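Local structure of glutathione-independent glyoxalase DJ-1 (Schizosaccharomyces pombe, 4QYT) at residues C8-D13 with T92-Q97; F27-I32 with K189-P194; K62-A67 with A71-I76; D75-P80 with K100-K105. The protein converts methylglyoxal to D-lactate in a single glutathione-independent step and takes part in protection against reactive oxygen species. All coordinates share one frame; numbering follows the deposited sequence.

Contact 1: C8-D13 with T92-Q97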
loop_
_atom_site.group_PDB
_atom_site.type_symbol
_atom_site.label_atom_id
_atom_site.label_comp_id
_atom_site.label_asym_id
_atom_site.label_seq_id
_atom_site.Cartn_x
_atom_site.Cartn_y
_atom_site.Cartn_z
ATOM N N CYS A 8 14.753 5.130 7.106
ATOM C CA CYS A 8 13.842 4.883 8.220
ATOM C C CYS A 8 12.430 5.277 7.815
ATOM O O CYS A 8 12.188 6.448 7.479
ATOM C CB CYS A 8 14.239 5.734 9.422
ATOM S SG CYS A 8 13.023 5.712 10.744
ATOM N N LEU A 9 11.519 4.312 7.869
ATOM C CA LEU A 9 10.093 4.584 7.701
ATOM C C LEU A 9 9.478 4.539 9.105
ATOM O O LEU A 9 9.346 3.493 9.717
ATOM C CB LEU A 9 9.518 3.530 6.762
ATOM C CG LEU A 9 8.075 3.633 6.382
ATOM C CD1 LEU A 9 7.533 4.959 6.094
ATOM C CD2 LEU A 9 7.725 2.642 5.305
ATOM N N PHE A 10 9.170 5.737 9.627
ATOM C CA PHE A 10 8.510 5.787 10.931
ATOM C C PHE A 10 7.114 5.212 10.821
ATOM O O PHE A 10 6.427 5.343 9.808
ATOM C CB PHE A 10 8.442 7.231 11.436
ATOM C CG PHE A 10 9.733 7.769 11.976
ATOM C CD1 PHE A 10 10.274 7.261 13.148
ATOM C CD2 PHE A 10 10.402 8.832 11.377
ATOM C CE1 PHE A 10 11.431 7.798 13.695
ATOM C CE2 PHE A 10 11.541 9.372 11.944
ATOM C CZ PHE A 10 12.060 8.865 13.101
ATOM N N VAL A 11 6.637 4.674 11.942
ATOM C CA VAL A 11 5.320 4.063 12.006
ATOM C C VAL A 11 4.823 4.171 13.440
ATOM O O VAL A 11 5.604 4.065 14.383
ATOM C CB VAL A 11 5.326 2.612 11.475
ATOM C CG1 VAL A 11 6.122 1.675 12.386
ATOM C CG2 VAL A 11 3.939 2.058 11.202
ATOM N N ALA A 12 3.520 4.365 13.601
ATOM C CA ALA A 12 2.897 4.458 14.907
ATOM C C ALA A 12 1.574 3.702 14.832
ATOM O O ALA A 12 1.051 3.440 13.748
ATOM C CB ALA A 12 2.661 5.927 15.242
ATOM N N ASP A 13 0.964 3.434 15.983
ATOM C CA ASP A 13 -0.431 3.018 15.938
ATOM C C ASP A 13 -1.229 4.089 15.210
ATOM O O ASP A 13 -1.082 5.280 15.472
ATOM C CB ASP A 13 -0.925 2.748 17.366
ATOM C CG ASP A 13 -0.172 1.625 17.998
ATOM O OD1 ASP A 13 -0.205 0.511 17.484
ATOM O OD2 ASP A 13 0.601 1.884 18.950
ATOM N N THR A 92 5.974 13.826 18.546
ATOM C CA THR A 92 7.058 13.146 19.256
ATOM C C THR A 92 8.332 13.938 19.092
ATOM O O THR A 92 8.807 14.073 17.965
ATOM C CB THR A 92 7.232 11.743 18.677
ATOM O OG1 THR A 92 6.039 10.989 18.828
ATOM C CG2 THR A 92 8.326 10.975 19.350
ATOM N N PRO A 93 8.961 14.439 20.168
ATOM C CA PRO A 93 10.181 15.228 19.984
ATOM C C PRO A 93 11.254 14.518 19.199
ATOM O O PRO A 93 11.927 15.169 18.407
ATOM C CB PRO A 93 10.569 15.607 21.425
ATOM C CG PRO A 93 9.232 15.697 22.113
ATOM C CD PRO A 93 8.426 14.559 21.543
ATOM N N PHE A 94 11.448 13.211 19.411
ATOM C CA PHE A 94 12.480 12.512 18.664
ATOM C C PHE A 94 12.310 12.693 17.155
ATOM O O PHE A 94 13.283 12.910 16.426
ATOM C CB PHE A 94 12.447 11.051 19.033
ATOM C CG PHE A 94 13.490 10.205 18.336
ATOM C CD1 PHE A 94 14.733 10.048 18.909
ATOM C CD2 PHE A 94 13.238 9.530 17.145
ATOM C CE1 PHE A 94 15.692 9.252 18.318
ATOM C CE2 PHE A 94 14.202 8.723 16.551
ATOM C CZ PHE A 94 15.420 8.568 17.161
ATOM N N VAL A 95 11.072 12.516 16.680
ATOM C CA VAL A 95 10.782 12.678 15.257
ATOM C C VAL A 95 11.053 14.088 14.776
ATOM O O VAL A 95 11.686 14.316 13.751
ATOM C CB VAL A 95 9.346 12.228 14.938
ATOM C CG1 VAL A 95 9.000 12.486 13.496
ATOM C CG2 VAL A 95 9.139 10.767 15.290
ATOM N N GLN A 96 10.589 15.058 15.569
ATOM C CA GLN A 96 10.832 16.458 15.252
ATOM C C GLN A 96 12.339 16.776 15.189
ATOM O O GLN A 96 12.795 17.537 14.332
ATOM C CB GLN A 96 10.181 17.371 16.291
ATOM C CG GLN A 96 8.675 17.253 16.393
ATOM C CD GLN A 96 8.161 17.795 17.710
ATOM O OE1 GLN A 96 8.933 18.334 18.529
ATOM N NE2 GLN A 96 6.866 17.678 17.920
ATOM N N GLN A 97 13.086 16.251 16.160
ATOM C CA GLN A 97 14.528 16.472 16.229
ATOM C C GLN A 97 15.237 15.899 15.010
ATOM O O GLN A 97 16.152 16.508 14.457
ATOM C CB GLN A 97 15.103 15.813 17.484
ATOM C CG GLN A 97 14.718 16.503 18.802
ATOM C CD GLN A 97 14.803 15.610 20.056
ATOM O OE1 GLN A 97 15.016 14.393 19.995
ATOM N NE2 GLN A 97 14.619 16.215 21.191
#

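Contact 2: F27-I32 with K189-P194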
loop_
_atom_site.group_PDB
_atom_site.type_symbol
_atom_site.label_atom_id
_atom_site.label_comp_id
_atom_site.label_asym_id
_atom_site.label_seq_id
_atom_site.Cartn_x
_atom_site.Cartn_y
_atom_site.Cartn_z
ATOM N N PHE A 27 11.474 1.210 -1.970
ATOM C CA PHE A 27 12.868 1.091 -1.527
ATOM C C PHE A 27 13.332 -0.352 -1.481
ATOM O O PHE A 27 14.493 -0.621 -1.839
ATOM C CB PHE A 27 13.087 1.826 -0.204
ATOM C CG PHE A 27 13.226 3.301 -0.363
ATOM C CD1 PHE A 27 14.408 3.815 -0.870
ATOM C CD2 PHE A 27 12.222 4.184 -0.084
ATOM C CE1 PHE A 27 14.561 5.167 -1.103
ATOM C CE2 PHE A 27 12.389 5.547 -0.309
ATOM C CZ PHE A 27 13.572 6.036 -0.870
ATOM N N LYS A 28 12.462 -1.293 -1.106
ATOM C CA LYS A 28 12.850 -2.701 -1.159
ATOM C C LYS A 28 13.179 -3.115 -2.602
ATOM O O LYS A 28 14.186 -3.794 -2.873
ATOM C CB LYS A 28 11.740 -3.593 -0.576
ATOM C CG LYS A 28 11.729 -3.575 0.931
ATOM C CD LYS A 28 12.626 -4.675 1.464
ATOM C CE LYS A 28 12.687 -4.704 2.962
ATOM N NZ LYS A 28 13.518 -5.850 3.457
ATOM N N ARG A 29 12.363 -2.694 -3.568
ATOM C CA ARG A 29 12.664 -3.025 -4.960
ATOM C C ARG A 29 13.994 -2.439 -5.406
ATOM O O ARG A 29 14.676 -3.001 -6.272
ATOM C CB ARG A 29 11.549 -2.532 -5.861
ATOM C CG ARG A 29 10.298 -3.423 -5.809
ATOM C CD ARG A 29 9.125 -2.730 -6.452
ATOM N NE ARG A 29 7.935 -3.562 -6.583
ATOM C CZ ARG A 29 7.148 -3.889 -5.577
ATOM N NH1 ARG A 29 7.340 -3.388 -4.361
ATOM N NH2 ARG A 29 6.073 -4.632 -5.806
ATOM N N ALA A 30 14.314 -1.250 -4.917
ATOM C CA ALA A 30 15.582 -0.589 -5.193
ATOM C C ALA A 30 16.774 -1.211 -4.526
ATOM O O ALA A 30 17.918 -0.776 -4.753
ATOM C CB ALA A 30 15.480 0.890 -4.841
ATOM N N GLU A 31 16.544 -2.186 -3.664
ATOM C CA GLU A 31 17.593 -2.814 -2.855
ATOM C C GLU A 31 18.349 -1.766 -2.035
ATOM O O GLU A 31 19.558 -1.856 -1.820
ATOM C CB GLU A 31 18.540 -3.660 -3.740
ATOM C CG GLU A 31 17.808 -4.757 -4.508
ATOM C CD GLU A 31 18.661 -5.646 -5.366
ATOM O OE1 GLU A 31 19.603 -5.118 -5.963
ATOM O OE2 GLU A 31 18.577 -6.863 -5.157
ATOM N N ILE A 32 17.581 -0.826 -1.480
ATOM C CA ILE A 32 18.066 0.157 -0.535
ATOM C C ILE A 32 17.604 -0.229 0.845
ATOM O O ILE A 32 16.388 -0.383 1.056
ATOM C CB ILE A 32 17.590 1.557 -0.924
ATOM C CG1 ILE A 32 18.257 1.998 -2.235
ATOM C CG2 ILE A 32 17.824 2.551 0.195
ATOM C CD1 ILE A 32 17.757 3.298 -2.822
ATOM N N LYS A 189 9.884 1.303 -14.026
ATOM C CA LYS A 189 9.301 0.428 -15.040
ATOM C C LYS A 189 8.617 -0.791 -14.445
ATOM O O LYS A 189 7.570 -1.217 -14.915
ATOM C CB LYS A 189 10.381 0.009 -16.046
ATOM C CG LYS A 189 9.893 -0.865 -17.183
ATOM C CD LYS A 189 11.008 -1.323 -18.108
ATOM C CE LYS A 189 10.510 -2.023 -19.365
ATOM N NZ LYS A 189 11.657 -2.700 -20.030
ATOM N N SER A 190 9.197 -1.343 -13.397
ATOM C CA SER A 190 8.673 -2.539 -12.749
ATOM C C SER A 190 7.326 -2.320 -12.055
ATOM O O SER A 190 6.649 -3.297 -11.744
ATOM C CB SER A 190 9.669 -3.114 -11.738
ATOM O OG SER A 190 9.667 -2.393 -10.515
ATOM N N LEU A 191 6.949 -1.066 -11.802
ATOM C CA LEU A 191 5.761 -0.801 -11.036
ATOM C C LEU A 191 4.490 -0.773 -11.841
ATOM O O LEU A 191 3.406 -0.827 -11.254
ATOM C CB LEU A 191 5.915 0.503 -10.306
ATOM C CG LEU A 191 7.089 0.611 -9.365
ATOM C CD1 LEU A 191 7.240 2.028 -8.814
ATOM C CD2 LEU A 191 7.006 -0.382 -8.226
ATOM N N SER A 192 4.565 -0.631 -13.155
ATOM C CA SER A 192 3.349 -0.381 -13.957
ATOM C C SER A 192 2.605 0.888 -13.566
ATOM O O SER A 192 1.386 0.868 -13.405
ATOM C CB SER A 192 2.397 -1.568 -13.981
ATOM O OG SER A 192 3.026 -2.663 -14.568
ATOM N N MET A 193 3.318 2.000 -13.499
ATOM C CA MET A 193 2.687 3.267 -13.224
ATOM C C MET A 193 1.764 3.609 -14.367
ATOM O O MET A 193 2.077 3.386 -15.548
ATOM C CB MET A 193 3.733 4.337 -13.056
ATOM C CG MET A 193 4.654 4.092 -11.879
ATOM S SD MET A 193 3.822 4.109 -10.272
ATOM C CE MET A 193 3.381 5.856 -10.169
ATOM N N PRO A 194 0.584 4.124 -14.026
ATOM C CA PRO A 194 -0.404 4.376 -15.052
ATOM C C PRO A 194 -0.042 5.609 -15.832
ATOM O O PRO A 194 0.756 6.455 -15.404
ATOM C CB PRO A 194 -1.687 4.574 -14.266
ATOM C CG PRO A 194 -1.282 4.921 -12.885
ATOM C CD PRO A 194 0.055 4.290 -12.666
ATOM O OXT PRO A 194 -0.427 5.686 -17.015
HETATM O O HOH W 1 7.363 -4.617 -9.146
#

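Contact 3: K62-A67 with A71-I76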
loop_
_atom_site.group_PDB
_atom_site.type_symbol
_atom_site.label_atom_id
_atom_site.label_comp_id
_atom_site.label_asym_id
_atom_site.label_seq_id
_atom_site.Cartn_x
_atom_site.Cartn_y
_atom_site.Cartn_z
ATOM N N LYS A 62 12.883 3.581 20.661
ATOM C CA LYS A 62 13.562 3.590 21.944
ATOM C C LYS A 62 14.925 2.927 21.889
ATOM O O LYS A 62 15.750 3.087 22.788
ATOM C CB LYS A 62 12.689 2.960 23.016
ATOM C CG LYS A 62 11.385 3.708 23.259
ATOM C CD LYS A 62 10.549 3.198 24.417
ATOM C CE LYS A 62 9.209 3.934 24.444
ATOM N NZ LYS A 62 8.183 3.313 25.312
ATOM N N GLU A 63 15.173 2.189 20.812
ATOM C CA GLU A 63 16.478 1.578 20.550
ATOM C C GLU A 63 17.547 2.581 20.160
ATOM O O GLU A 63 18.741 2.231 20.098
ATOM C CB GLU A 63 16.407 0.540 19.437
ATOM C CG GLU A 63 15.521 -0.644 19.749
ATOM C CD GLU A 63 15.221 -1.483 18.537
ATOM O OE1 GLU A 63 16.076 -1.577 17.625
ATOM O OE2 GLU A 63 14.108 -2.063 18.481
ATOM N N ILE A 64 17.157 3.791 19.790
ATOM C CA ILE A 64 18.046 4.771 19.192
ATOM C C ILE A 64 18.218 5.898 20.191
ATOM O O ILE A 64 17.240 6.531 20.541
ATOM C CB ILE A 64 17.485 5.285 17.854
ATOM C CG1 ILE A 64 17.209 4.115 16.902
ATOM C CG2 ILE A 64 18.466 6.268 17.242
ATOM C CD1 ILE A 64 16.347 4.488 15.704
ATOM N N PRO A 65 19.444 6.121 20.722
ATOM C CA PRO A 65 19.548 6.918 21.944
ATOM C C PRO A 65 19.363 8.395 21.748
ATOM O O PRO A 65 19.155 9.102 22.733
ATOM C CB PRO A 65 20.926 6.558 22.481
ATOM C CG PRO A 65 21.708 6.127 21.273
ATOM C CD PRO A 65 20.688 5.364 20.464
ATOM N N SER A 66 19.495 8.911 20.533
ATOM C CA SER A 66 19.342 10.349 20.282
ATOM C C SER A 66 19.138 10.568 18.781
ATOM O O SER A 66 19.395 9.697 17.979
ATOM C CB SER A 66 20.608 11.119 20.720
ATOM O OG SER A 66 21.657 10.844 19.812
ATOM N N ALA A 67 18.725 11.792 18.450
ATOM C CA ALA A 67 18.641 12.193 17.056
ATOM C C ALA A 67 19.986 12.180 16.347
ATOM O O ALA A 67 20.083 11.838 15.157
ATOM C CB ALA A 67 17.930 13.527 16.902
ATOM N N ALA A 71 20.947 10.032 13.066
ATOM C CA ALA A 71 21.590 10.553 11.884
ATOM C C ALA A 71 22.855 9.803 11.492
ATOM O O ALA A 71 23.269 9.813 10.338
ATOM C CB ALA A 71 21.914 12.032 12.081
ATOM N N LYS A 72 23.447 9.099 12.451
ATOM C CA LYS A 72 24.559 8.204 12.149
ATOM C C LYS A 72 24.112 6.897 11.497
ATOM O O LYS A 72 24.924 6.205 10.901
ATOM C CB LYS A 72 25.323 7.844 13.417
ATOM C CG LYS A 72 26.066 9.005 14.038
ATOM C CD LYS A 72 26.693 8.647 15.374
ATOM C CE LYS A 72 27.369 9.817 16.064
ATOM N NZ LYS A 72 27.893 9.376 17.388
ATOM N N GLN A 73 22.846 6.559 11.610
ATOM C CA GLN A 73 22.295 5.297 11.121
ATOM C C GLN A 73 21.487 5.426 9.839
ATOM O O GLN A 73 21.430 4.453 9.067
ATOM C CB GLN A 73 21.416 4.639 12.190
ATOM C CG GLN A 73 22.177 4.266 13.444
ATOM C CD GLN A 73 21.307 3.507 14.423
ATOM O OE1 GLN A 73 20.681 2.510 14.077
ATOM N NE2 GLN A 73 21.243 3.978 15.666
ATOM N N TYR A 74 20.821 6.546 9.632
ATOM C CA TYR A 74 19.851 6.703 8.546
ATOM C C TYR A 74 20.130 7.965 7.776
ATOM O O TYR A 74 20.587 8.970 8.324
ATOM C CB TYR A 74 18.408 6.735 9.094
ATOM C CG TYR A 74 17.999 5.489 9.784
ATOM C CD1 TYR A 74 17.696 4.328 9.078
ATOM C CD2 TYR A 74 17.884 5.439 11.153
ATOM C CE1 TYR A 74 17.317 3.161 9.724
ATOM C CE2 TYR A 74 17.501 4.295 11.810
ATOM C CZ TYR A 74 17.245 3.127 11.090
ATOM O OH TYR A 74 16.865 1.991 11.778
ATOM N N ASP A 75 19.819 7.917 6.481
ATOM C CA ASP A 75 19.929 9.063 5.589
ATOM C C ASP A 75 18.604 9.658 5.167
ATOM O O ASP A 75 18.567 10.805 4.701
ATOM C CB ASP A 75 20.721 8.644 4.325
ATOM C CG ASP A 75 22.007 7.989 4.679
ATOM O OD1 ASP A 75 22.843 8.680 5.305
ATOM O OD2 ASP A 75 22.119 6.758 4.512
ATOM N N ILE A 76 17.534 8.867 5.230
ATOM C CA ILE A 76 16.206 9.324 4.828
ATOM C C ILE A 76 15.264 8.983 5.987
ATOM O O ILE A 76 15.292 7.877 6.502
ATOM C CB ILE A 76 15.725 8.648 3.531
ATOM C CG1 ILE A 76 16.715 8.845 2.386
ATOM C CG2 ILE A 76 14.326 9.138 3.151
ATOM C CD1 ILE A 76 16.200 8.375 1.042
HETATM O O HOH W 2 20.336 2.132 17.825
#

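Contact 4: D75-P80 with K100-K105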
loop_
_atom_site.group_PDB
_atom_site.type_symbol
_atom_site.label_atom_id
_atom_site.label_comp_id
_atom_site.label_asym_id
_atom_site.label_seq_id
_atom_site.Cartn_x
_atom_site.Cartn_y
_atom_site.Cartn_z
ATOM N N ASP A 75 19.819 7.917 6.481
ATOM C CA ASP A 75 19.929 9.063 5.589
ATOM C C ASP A 75 18.604 9.658 5.167
ATOM O O ASP A 75 18.567 10.805 4.701
ATOM C CB ASP A 75 20.721 8.644 4.325
ATOM C CG ASP A 75 22.007 7.989 4.679
ATOM O OD1 ASP A 75 22.843 8.680 5.305
ATOM O OD2 ASP A 75 22.119 6.758 4.512
ATOM N N ILE A 76 17.534 8.867 5.230
ATOM C CA ILE A 76 16.206 9.324 4.828
ATOM C C ILE A 76 15.264 8.983 5.987
ATOM O O ILE A 76 15.292 7.877 6.502
ATOM C CB ILE A 76 15.725 8.648 3.531
ATOM C CG1 ILE A 76 16.715 8.845 2.386
ATOM C CG2 ILE A 76 14.326 9.138 3.151
ATOM C CD1 ILE A 76 16.200 8.375 1.042
ATOM N N ALA A 77 14.429 9.970 6.338
ATOM C CA ALA A 77 13.380 9.782 7.339
ATOM C C ALA A 77 12.040 10.012 6.679
ATOM O O ALA A 77 11.849 11.069 6.088
ATOM C CB ALA A 77 13.561 10.754 8.488
ATOM N N ILE A 78 11.138 9.048 6.803
ATOM C CA ILE A 78 9.812 9.135 6.169
ATOM C C ILE A 78 8.750 9.084 7.267
ATOM O O ILE A 78 8.737 8.197 8.112
ATOM C CB ILE A 78 9.609 7.973 5.159
ATOM C CG1 ILE A 78 10.730 7.952 4.111
ATOM C CG2 ILE A 78 8.218 8.098 4.511
ATOM C CD1 ILE A 78 10.660 6.780 3.181
ATOM N N ILE A 79 7.792 10.011 7.123
ATOM C CA ILE A 79 6.691 10.165 8.050
ATOM C C ILE A 79 5.416 9.985 7.253
ATOM O O ILE A 79 5.030 10.829 6.410
ATOM C CB ILE A 79 6.702 11.511 8.790
ATOM C CG1 ILE A 79 8.099 11.736 9.355
ATOM C CG2 ILE A 79 5.711 11.440 9.953
ATOM C CD1 ILE A 79 8.303 13.060 10.050
ATOM N N PRO A 80 4.780 8.829 7.447
ATOM C CA PRO A 80 3.515 8.595 6.771
ATOM C C PRO A 80 2.348 9.224 7.548
ATOM O O PRO A 80 2.513 9.709 8.672
ATOM C CB PRO A 80 3.436 7.062 6.744
ATOM C CG PRO A 80 4.172 6.653 8.021
ATOM C CD PRO A 80 5.247 7.654 8.207
ATOM N N LYS A 100 14.397 18.238 12.024
ATOM C CA LYS A 100 15.166 19.475 12.135
ATOM C C LYS A 100 16.626 19.255 11.820
ATOM O O LYS A 100 17.269 20.099 11.158
ATOM C CB LYS A 100 15.009 20.066 13.534
ATOM C CG LYS A 100 13.635 20.628 13.790
ATOM C CD LYS A 100 13.479 21.132 15.201
ATOM C CE LYS A 100 14.124 22.496 15.342
ATOM N NZ LYS A 100 13.429 23.559 14.536
ATOM N N GLU A 101 17.189 18.151 12.306
ATOM C CA GLU A 101 18.579 17.868 12.004
ATOM C C GLU A 101 18.804 17.621 10.532
ATOM O O GLU A 101 19.826 18.031 9.962
ATOM C CB GLU A 101 19.078 16.651 12.786
ATOM C CG GLU A 101 20.511 16.259 12.477
ATOM C CD GLU A 101 21.517 17.368 12.734
ATOM O OE1 GLU A 101 21.349 18.098 13.761
ATOM O OE2 GLU A 101 22.579 17.358 12.036
ATOM N N PHE A 102 17.878 16.898 9.902
ATOM C CA PHE A 102 18.057 16.524 8.526
ATOM C C PHE A 102 17.838 17.678 7.568
ATOM O O PHE A 102 18.368 17.670 6.465
ATOM C CB PHE A 102 17.129 15.362 8.142
ATOM C CG PHE A 102 17.608 13.983 8.503
ATOM C CD1 PHE A 102 18.517 13.745 9.499
ATOM C CD2 PHE A 102 17.119 12.891 7.809
ATOM C CE1 PHE A 102 18.939 12.474 9.780
ATOM C CE2 PHE A 102 17.520 11.613 8.097
ATOM C CZ PHE A 102 18.435 11.404 9.085
ATOM N N TYR A 103 16.989 18.649 7.933
ATOM C CA TYR A 103 16.547 19.665 6.968
ATOM C C TYR A 103 17.750 20.448 6.464
ATOM O O TYR A 103 18.549 20.973 7.221
ATOM C CB TYR A 103 15.521 20.592 7.591
ATOM C CG TYR A 103 14.887 21.544 6.598
ATOM C CD1 TYR A 103 14.036 21.083 5.616
ATOM C CD2 TYR A 103 15.230 22.882 6.562
ATOM C CE1 TYR A 103 13.472 21.908 4.664
ATOM C CE2 TYR A 103 14.657 23.740 5.621
ATOM C CZ TYR A 103 13.789 23.237 4.672
ATOM O OH TYR A 103 13.235 24.079 3.733
ATOM N N LYS A 104 17.830 20.556 5.142
ATOM C CA LYS A 104 18.900 21.267 4.450
ATOM C C LYS A 104 20.277 20.671 4.672
ATOM O O LYS A 104 21.251 21.272 4.287
ATOM C CB LYS A 104 18.902 22.758 4.766
ATOM C CG LYS A 104 17.842 23.507 4.012
ATOM C CD LYS A 104 17.860 24.999 4.270
ATOM C CE LYS A 104 19.035 25.595 3.550
ATOM N NZ LYS A 104 18.940 27.077 3.529
ATOM N N LYS A 105 20.375 19.446 5.127
ATOM C CA LYS A 105 21.656 18.806 5.186
ATOM C C LYS A 105 21.964 18.165 3.853
ATOM O O LYS A 105 21.101 17.548 3.204
ATOM C CB LYS A 105 21.703 17.809 6.328
ATOM C CG LYS A 105 21.561 18.444 7.704
ATOM C CD LYS A 105 22.688 19.418 8.010
ATOM C CE LYS A 105 22.149 20.535 8.892
ATOM N NZ LYS A 105 21.747 20.060 10.241
#

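Contact 1: C8-D13 with T92-Q97
In the alpha/beta core of the DJ-1/PfpI fold, the parallel strand 7-12 meets helix 93-102 through one aromatic side chain, Phe10, which reaches Phe94 and Val95 in the first turn of the helix. Val95 CG2 stands almost squarely over the Phe10 ring, 4.1 Å from its centroid and 11° off the normal, a CH-pi contact. With CG1 of the valine anti to the backbone N (chi1 176°), CG2 is left beside that N and is the branch that meets the ring. Cys8 SG, two residues back on the same strand, sits 3.8 Å above the plane of the opposite face of the Phe10 ring, which is thus held between sulfur and methyl. Phe94 comes in at the rim: its CE2 is 4.1 Å from Phe10 CZ, edge meeting edge, with the two side chains crossing at about a right angle. With an alanine in place of Phe10, Val95 CG2 would probably lose the ring face it rests on and a gap would be left between strand and helix. Phe70 adds a near-parallel ring beside Phe10, Leu89 of helix 83-90 and Val37 of strand 34-39 also touch it, and its backbone is hydrogen-bonded to Ile78 of strand 76-79.

Contact 2: F27-I32 with K189-P194
Arg29, in the last turn of helix 17-29, lays its aliphatic portion against Leu191, at the C-terminal end of helix 181-190. Leu191 CD2 approaches Arg29 CD to 3.6 Å and Arg29 NE to 3.7 Å, so this methyl touches the chain where carbon gives way to the guanidinium; toward the guanidinium itself it lies obliquely. The arginine is extended from CG to NE (chi2 167°, chi3 173°), which carries the charged group toward the end of helix 181-190. Ser190 adds a looser touch, with OG 4.1 Å from Arg29 CD; that hydroxyl is hydrogen-bonded to Val187 O one turn back.

A water completes the join. It accepts from Arg29 NE at 2.8 Å, in the guanidinium plane at its edge, and donates to Ser190 O at 3.0 Å. Both helices finish here: helix 17-29 ends in a Schellman motif, with Glu31 at positive phi, Ile32 N bonded to Phe27 O and Glu31 N to Lys28 O, while Ser192, also at positive phi, turns the chain toward its C terminus. The contact also lies at the dimer interface. Arg29 NH2 forms a salt bridge with Asp16 of the second subunit, and NH1 is hydrogen-bonded to Gly25 O of its own helix, so the guanidinium is gripped through all three nitrogens. Ser190 O, besides taking the water, accepts a hydrogen bond from NE2 of His133 of the second subunit, a residue inferred to belong to the active site.

Contact 3: K62-A67 with A71-I76
Ile64 sends its two branches to different partners at the C-terminal end of helix 67-73. CG2, anti to the backbone N, reaches Gln73 NE2 at 3.9 Å, whereas the longer arm, with CG1 anti to the carbonyl carbon and CD1 carried outward (chi2 166°), brings CD1 to 4.1 Å from Tyr74 CE2, at the edge of the phenol ring and near its plane. Gln73 is extended beyond CG (chi2 -175°), which takes its amide back over the loop. There Gln73 NE2 gives a hydrogen bond to a water at 3.0 Å, and the water donates to Glu63 O at 2.8 Å; NE2 is also bonded to Asp69 and OE1 to Arg59, so both ends of the amide are fixed. The hydroxyl of Tyr74 is hydrogen-bonded to Asp35 and Arg59. Within the helix, Ala71 N donates to Ala67 O at 2.9 Å, the N-H...O angle being 153°, a regular first-turn bond, and Ser66 is the N-cap, its OG bonded to Asp69 N. The whole forms the helical connection leading into strand 76-79: Ile64 and Ala67 pack on helix 93-102 through Phe94 and Val98, and Tyr74 lies against Cys8 of strand 7-12.

Contact 4: D75-P80 with K100-K105
Phe102 drives the CE2 corner of its ring against the start of strand 76-79. The nearest atom is a backbone carbonyl, Asp75 O, 3.6 Å from Phe102 CE2 and set obliquely to the ring. Ile76 N follows at 4.0 Å from Phe102 CE2, again obliquely, while Ala77 N lies at the ring's edge, 3.9 Å from that same Phe102 CE2. The side-chain touch is Ala77 CB to Phe102 CE2 at 4.1 Å. Ala77 directs its methyl at the helix; the side chains of Asp75 and Ile76 start off away from it, so for these two the ring meets main chain. Phe102 has CG anti to the carbonyl carbon (chi1 -82°), which swings the ring from the end of helix 93-102 toward the strand.

Behind this shell, backbone bonds hold the strand: Asp75 to Lys6 and Trp109, Ile76 to Cys8, Ala77 to Trp109 and Gly111. Ala77 is also covered by Val98. On the helix side, Phe102 opens a type II turn to Lys105, whose N is bonded to Phe102 O. In one of its two conformers Lys105 NZ folds back to Glu101 O at 2.8 Å, with a weak bond to Glu101 OE2 at 3.3 Å as part of a salt bridge, which may tie the turn to the helix end. Asn157 binds the turn at Phe102 O and Lys104 N. Phe102 CE2 thus meets main-chain atoms without a hydrogen bond across the contact, joining helix to sheet by van der Waals contact, while Asp75, Ile76 and Ala77 make their backbone hydrogen bonds to neighbouring chain.

From the N terminus, strand 7-12 enters contact 1, whose loop closes only at helix 93-102. Contact 2 starts at the end of helix 17-29 and closes the longest loop, at the C terminus; contacts 1 and 2 therefore cross. Contact 3, a short local closure about helix 67-73, falls within both of these loops. Contact 4 begins on Asp75 and Ile76, where contact 3 ends, lies inside the loop of contact 2 and crosses contact 1. Contacts 1 and 4 fasten helix 93-102 to two adjacent strands of the sheet. Phe27 of contact 2 packs on Ile76 and Ile78, linking the helix-end region to the same sheet.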